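Local coordinates for protein ChloroPhenol Reduction gene K (Desulfitobacterium dehalogenans, PDB 2H6C) that probably acts as a CRP-family, DNA-binding transcriptional regulator that switches on halorespiration genes in response to chlorinated phenols, at residues K24-G32 / C105-I115. Numbering follows the deposited sequence.
Sequences KLRNYTDMG and CWFSEECLRVI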
ATOM      1  N   LYS A  24      -9.135 -26.154  10.363  1.00 76.84           N
ATOM      2  CA  LYS A  24     -10.425 -26.598  10.942  1.00 76.34           C
ATOM      3  C   LYS A  24     -11.579 -26.574   9.908  1.00 76.17           C
ATOM      4  O   LYS A  24     -12.611 -27.191  10.092  1.00 76.53           O
ATOM      5  CB  LYS A  24     -10.766 -25.820  12.237  1.00 75.65           C
ATOM      6  N   LEU A  25     -11.374 -25.881   8.801  1.00 76.13           N
ATOM      7  CA  LEU A  25     -12.379 -25.768   7.769  1.00 76.23           C
ATOM      8  C   LEU A  25     -12.540 -26.982   6.825  1.00 76.02           C
ATOM      9  O   LEU A  25     -13.677 -27.296   6.472  1.00 74.73           O
ATOM     10  CB  LEU A  25     -12.151 -24.481   6.967  1.00 76.42           C
ATOM     11  CG  LEU A  25     -13.284 -23.462   7.062  1.00 76.78           C
ATOM     12  CD1 LEU A  25     -12.989 -22.191   6.253  1.00 77.00           C
ATOM     13  CD2 LEU A  25     -14.577 -24.093   6.582  1.00 76.49           C
ATOM     14  N   ARG A  26     -11.446 -27.657   6.418  1.00 76.09           N
ATOM     15  CA  ARG A  26     -11.579 -28.987   5.743  1.00 76.62           C
ATOM     16  C   ARG A  26     -12.802 -29.730   6.310  1.00 76.70           C
ATOM     17  O   ARG A  26     -13.560 -30.370   5.594  1.00 76.84           O
ATOM     18  CB  ARG A  26     -10.381 -29.971   5.928  1.00 76.45           C
ATOM     19  CG  ARG A  26      -8.981 -29.429   6.018  1.00 76.98           C
ATOM     20  CD  ARG A  26      -7.928 -30.475   5.593  1.00 77.17           C
ATOM     21  NE  ARG A  26      -8.015 -30.896   4.182  1.00 76.95           N
ATOM     22  CZ  ARG A  26      -7.638 -30.159   3.132  1.00 78.44           C
ATOM     23  NH1 ARG A  26      -7.167 -28.925   3.304  1.00 80.50           N
ATOM     24  NH2 ARG A  26      -7.757 -30.639   1.892  1.00 77.38           N
ATOM     25  N   ASN A  27     -12.966 -29.661   7.620  1.00 76.97           N
ATOM     26  CA  ASN A  27     -14.062 -30.310   8.287  1.00 77.19           C
ATOM     27  C   ASN A  27     -15.470 -30.021   7.755  1.00 77.56           C
ATOM     28  O   ASN A  27     -16.417 -30.650   8.202  1.00 78.15           O
ATOM     29  CB  ASN A  27     -13.975 -29.993   9.781  1.00 77.24           C
ATOM     30  CG  ASN A  27     -12.778 -30.693  10.439  1.00 77.51           C
ATOM     31  OD1 ASN A  27     -11.837 -30.059  10.951  1.00 75.66           O
ATOM     32  ND2 ASN A  27     -12.792 -32.020  10.378  1.00 76.21           N
ATOM     33  N   TYR A  28     -15.622 -29.118   6.791  1.00 77.59           N
ATOM     34  CA  TYR A  28     -16.943 -28.657   6.383  1.00 76.99           C
ATOM     35  C   TYR A  28     -17.143 -28.508   4.880  1.00 77.66           C
ATOM     36  O   TYR A  28     -18.212 -28.107   4.419  1.00 78.03           O
ATOM     37  CB  TYR A  28     -17.173 -27.300   7.008  1.00 76.47           C
ATOM     38  CG  TYR A  28     -17.277 -27.351   8.503  1.00 76.25           C
ATOM     39  CD1 TYR A  28     -16.303 -26.800   9.337  1.00 77.12           C
ATOM     40  CD2 TYR A  28     -18.359 -27.943   9.091  1.00 75.93           C
ATOM     41  CE1 TYR A  28     -16.445 -26.858  10.731  1.00 75.56           C
ATOM     42  CE2 TYR A  28     -18.505 -27.996  10.462  1.00 75.12           C
ATOM     43  CZ  TYR A  28     -17.556 -27.472  11.274  1.00 74.56           C
ATOM     44  OH  TYR A  28     -17.780 -27.583  12.623  1.00 74.56           O
ATOM     45  N   THR A  29     -16.134 -28.833   4.096  1.00 78.02           N
ATOM     46  CA  THR A  29     -16.186 -28.532   2.693  1.00 78.28           C
ATOM     47  C   THR A  29     -17.356 -29.312   2.135  1.00 79.56           C
ATOM     48  O   THR A  29     -17.974 -28.910   1.128  1.00 80.20           O
ATOM     49  CB  THR A  29     -14.955 -29.010   2.071  1.00 77.91           C
ATOM     50  OG1 THR A  29     -14.713 -30.303   2.601  1.00 77.04           O
ATOM     51  CG2 THR A  29     -13.783 -28.116   2.457  1.00 78.33           C
ATOM     52  N   ASP A  30     -17.693 -30.409   2.827  1.00 80.26           N
ATOM     53  CA  ASP A  30     -18.832 -31.255   2.450  1.00 80.44           C
ATOM     54  C   ASP A  30     -20.174 -30.548   2.434  1.00 80.04           C
ATOM     55  O   ASP A  30     -21.189 -31.153   2.024  1.00 80.11           O
ATOM     56  CB  ASP A  30     -18.900 -32.491   3.349  1.00 80.89           C
ATOM     57  CG  ASP A  30     -18.118 -33.622   2.777  1.00 82.20           C
ATOM     58  OD1 ASP A  30     -17.330 -33.339   1.865  1.00 86.47           O
ATOM     59  OD2 ASP A  30     -18.276 -34.783   3.200  1.00 84.58           O
ATOM     60  N   MET A  31     -20.170 -29.291   2.884  1.00 79.09           N
ATOM     61  CA  MET A  31     -21.324 -28.405   2.775  1.00 78.52           C
ATOM     62  C   MET A  31     -21.112 -27.277   1.775  1.00 78.02           C
ATOM     63  O   MET A  31     -22.059 -26.618   1.420  1.00 77.86           O
ATOM     64  CB  MET A  31     -21.634 -27.801   4.145  1.00 78.52           C
ATOM     65  CG  MET A  31     -21.480 -28.813   5.306  1.00 78.46           C
ATOM     66  SD  MET A  31     -21.802 -28.046   6.889  1.00 78.53           S
ATOM     67  CE  MET A  31     -21.299 -29.259   8.101  1.00 79.16           C
ATOM     68  N   GLY A  32     -19.882 -27.020   1.334  1.00 77.70           N
ATOM     69  CA  GLY A  32     -19.662 -25.950   0.361  1.00 77.25           C
ATOM     70  C   GLY A  32     -19.872 -26.525  -1.013  1.00 76.90           C
ATOM     71  O   GLY A  32     -20.273 -27.697  -1.121  1.00 77.24           O
ATOM     72  N   CYS A 105     -13.157 -25.418  -2.206  1.00 74.85           N
ATOM     73  CA  CYS A 105     -14.527 -25.480  -1.736  1.00 74.93           C
ATOM     74  C   CYS A 105     -15.067 -24.099  -1.520  1.00 74.52           C
ATOM     75  O   CYS A 105     -14.498 -23.348  -0.774  1.00 74.21           O
ATOM     76  CB  CYS A 105     -14.633 -26.212  -0.420  1.00 75.24           C
ATOM     77  SG  CYS A 105     -16.338 -26.290   0.145  1.00 74.60           S
ATOM     78  N   TRP A 106     -16.199 -23.809  -2.134  1.00 74.31           N
ATOM     79  CA  TRP A 106     -16.745 -22.475  -2.150  1.00 74.14           C
ATOM     80  C   TRP A 106     -17.776 -22.433  -1.079  1.00 73.83           C
ATOM     81  O   TRP A 106     -18.595 -23.338  -0.987  1.00 73.97           O
ATOM     82  CB  TRP A 106     -17.366 -22.150  -3.521  1.00 74.16           C
ATOM     83  CG  TRP A 106     -16.320 -21.931  -4.543  1.00 74.27           C
ATOM     84  CD1 TRP A 106     -15.282 -22.784  -4.847  1.00 75.28           C
ATOM     85  CD2 TRP A 106     -16.136 -20.775  -5.368  1.00 73.38           C
ATOM     86  NE1 TRP A 106     -14.483 -22.225  -5.827  1.00 75.47           N
ATOM     87  CE2 TRP A 106     -14.992 -20.999  -6.164  1.00 74.60           C
ATOM     88  CE3 TRP A 106     -16.818 -19.576  -5.513  1.00 74.20           C
ATOM     89  CZ2 TRP A 106     -14.530 -20.064  -7.091  1.00 74.83           C
ATOM     90  CZ3 TRP A 106     -16.343 -18.637  -6.439  1.00 74.06           C
ATOM     91  CH2 TRP A 106     -15.218 -18.885  -7.203  1.00 74.03           C
ATOM     92  N   PHE A 107     -17.739 -21.365  -0.290  1.00 73.41           N
ATOM     93  CA  PHE A 107     -18.624 -21.209   0.857  1.00 73.24           C
ATOM     94  C   PHE A 107     -19.465 -19.960   0.722  1.00 73.01           C
ATOM     95  O   PHE A 107     -18.952 -18.872   0.699  1.00 72.54           O
ATOM     96  CB  PHE A 107     -17.808 -21.116   2.156  1.00 72.87           C
ATOM     97  CG  PHE A 107     -17.304 -22.438   2.658  1.00 71.89           C
ATOM     98  CD1 PHE A 107     -15.956 -22.678   2.777  1.00 71.40           C
ATOM     99  CD2 PHE A 107     -18.178 -23.442   3.020  1.00 71.41           C
ATOM    100  CE1 PHE A 107     -15.490 -23.901   3.238  1.00 71.44           C
ATOM    101  CE2 PHE A 107     -17.701 -24.681   3.501  1.00 71.58           C
ATOM    102  CZ  PHE A 107     -16.369 -24.901   3.598  1.00 71.03           C
ATOM    103  N   SER A 108     -20.770 -20.124   0.627  1.00 73.60           N
ATOM    104  CA  SER A 108     -21.658 -18.978   0.567  1.00 74.01           C
ATOM    105  C   SER A 108     -21.855 -18.395   1.948  1.00 75.01           C
ATOM    106  O   SER A 108     -21.598 -19.072   2.968  1.00 75.69           O
ATOM    107  CB  SER A 108     -23.007 -19.430   0.110  1.00 73.73           C
ATOM    108  OG  SER A 108     -23.425 -20.462   0.965  1.00 72.38           O
ATOM    109  N   GLU A 109     -22.360 -17.165   1.994  1.00 74.85           N
ATOM    110  CA  GLU A 109     -22.845 -16.653   3.250  1.00 75.29           C
ATOM    111  C   GLU A 109     -23.805 -17.691   3.821  1.00 75.18           C
ATOM    112  O   GLU A 109     -23.566 -18.233   4.891  1.00 75.23           O
ATOM    113  CB  GLU A 109     -23.519 -15.293   3.075  1.00 75.14           C
ATOM    114  CG  GLU A 109     -23.713 -14.523   4.359  1.00 75.46           C
ATOM    115  CD  GLU A 109     -24.459 -13.225   4.114  1.00 76.95           C
ATOM    116  OE1 GLU A 109     -23.976 -12.429   3.271  1.00 80.42           O
ATOM    117  OE2 GLU A 109     -25.529 -13.001   4.745  1.00 77.85           O
ATOM    118  N   GLU A 110     -24.851 -18.027   3.065  1.00 75.87           N
ATOM    119  CA  GLU A 110     -25.959 -18.859   3.584  1.00 75.97           C
ATOM    120  C   GLU A 110     -25.357 -20.115   4.152  1.00 76.51           C
ATOM    121  O   GLU A 110     -25.693 -20.534   5.269  1.00 76.47           O
ATOM    122  CB  GLU A 110     -26.995 -19.194   2.508  1.00 75.45           C
ATOM    123  N   CYS A 111     -24.414 -20.683   3.400  1.00 77.56           N
ATOM    124  CA  CYS A 111     -23.720 -21.870   3.856  1.00 77.50           C
ATOM    125  C   CYS A 111     -23.009 -21.563   5.172  1.00 77.30           C
ATOM    126  O   CYS A 111     -23.065 -22.365   6.126  1.00 76.47           O
ATOM    127  CB  CYS A 111     -22.717 -22.356   2.825  1.00 77.54           C
ATOM    128  SG  CYS A 111     -21.963 -23.918   3.307  1.00 80.26           S
ATOM    129  N   LEU A 112     -22.361 -20.393   5.227  1.00 76.74           N
ATOM    130  CA  LEU A 112     -21.493 -20.118   6.342  1.00 76.52           C
ATOM    131  C   LEU A 112     -22.307 -20.134   7.627  1.00 76.55           C
ATOM    132  O   LEU A 112     -21.902 -20.761   8.617  1.00 77.33           O
ATOM    133  CB  LEU A 112     -20.704 -18.833   6.150  1.00 76.62           C
ATOM    134  CG  LEU A 112     -19.479 -18.902   5.228  1.00 76.43           C
ATOM    135  CD1 LEU A 112     -19.005 -17.452   4.953  1.00 76.90           C
ATOM    136  CD2 LEU A 112     -18.348 -19.795   5.779  1.00 74.59           C
ATOM    137  N   ARG A 113     -23.482 -19.516   7.593  1.00 75.90           N
ATOM    138  CA  ARG A 113     -24.359 -19.467   8.765  1.00 75.16           C
ATOM    139  C   ARG A 113     -24.633 -20.790   9.456  1.00 74.83           C
ATOM    140  O   ARG A 113     -24.545 -20.859  10.660  1.00 75.35           O
ATOM    141  CB  ARG A 113     -25.692 -18.857   8.385  1.00 74.86           C
ATOM    142  CG  ARG A 113     -25.623 -17.354   8.306  1.00 73.80           C
ATOM    143  CD  ARG A 113     -26.752 -16.852   7.526  1.00 72.35           C
ATOM    144  NE  ARG A 113     -26.607 -15.461   7.202  1.00 73.01           N
ATOM    145  CZ  ARG A 113     -26.834 -14.466   8.050  1.00 74.44           C
ATOM    146  NH1 ARG A 113     -27.208 -14.697   9.320  1.00 75.60           N
ATOM    147  NH2 ARG A 113     -26.678 -13.225   7.623  1.00 73.68           N
ATOM    148  N   VAL A 114     -25.010 -21.818   8.659  1.00 75.65           N
ATOM    149  CA  VAL A 114     -25.287 -23.140   9.158  1.00 75.42           C
ATOM    150  C   VAL A 114     -24.030 -23.672   9.875  1.00 76.23           C
ATOM    151  O   VAL A 114     -24.083 -24.214  10.974  1.00 75.34           O
ATOM    152  CB  VAL A 114     -25.679 -24.094   7.990  1.00 75.08           C
ATOM    153  CG1 VAL A 114     -25.856 -25.559   8.475  1.00 75.90           C
ATOM    154  CG2 VAL A 114     -26.907 -23.656   7.341  1.00 74.26           C
ATOM    155  N   ILE A 115     -22.888 -23.491   9.238  1.00 77.58           N
ATOM    156  CA  ILE A 115     -21.665 -24.020   9.772  1.00 79.30           C
ATOM    157  C   ILE A 115     -21.503 -23.511  11.174  1.00 78.87           C
ATOM    158  O   ILE A 115     -21.074 -24.265  12.078  1.00 79.44           O
ATOM    159  CB  ILE A 115     -20.420 -23.572   8.992  1.00 79.58           C
ATOM    160  CG1 ILE A 115     -20.490 -24.056   7.542  1.00 81.49           C
ATOM    161  CG2 ILE A 115     -19.188 -24.196   9.621  1.00 80.49           C
ATOM    162  CD1 ILE A 115     -19.501 -23.342   6.611  1.00 81.71           C
TER
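Thr29 O is met from two sides of the contact: Gly32 N hydrogen-bonds to it at 2.7 Å within the turn, and Cys105 SG, from the other segment, lies 3.2 Å from the same oxygen. The thiol gets there because SG stands anti to its own backbone N (chi1 -180°), and it also overlies one face of the Phe107 ring near the rim. Thr29 turns CG2 onto Cys105 CB, 3.6 Å away, while its OG1 goes back to Arg26 O. Phe107 is the hub of the apolar part. Leu25 CD2 rests obliquely against CE1 of that ring at 3.5 Å, and Tyr28 O, the acceptor for Met31 N, lies at the ring edge, close to its plane. Farther along, Ile115 sets CG2 almost exactly over the centre of the Tyr28 ring, 3.7 Å from the centroid and 4° off the ring normal, a CH-pi contact. Beyond it, Tyr28 OH bonds to Asp119. Cutting the Tyr28 side chain back to an alanine is likely to open a gap beside Ile115 CG2 and to leave Asp119 without its hydroxyl partner. Met31 lies at the outer, solvent-exposed side, its O 3.3 Å from Cys111 SG and its SD beside Ile115 CG1. The contact thus fastens the turn after helix 23-26 to the join between strand 102-107 and helix 109-118, in the cyclic nucleotide-binding-like domain. That strand runs between 33-37 and 53-58, whose Phe55 also touches Leu25 and Thr29; helix 109-118 reaches the second subunit through Arg113, salt-bridged to Asp121 of that neighbouring chain.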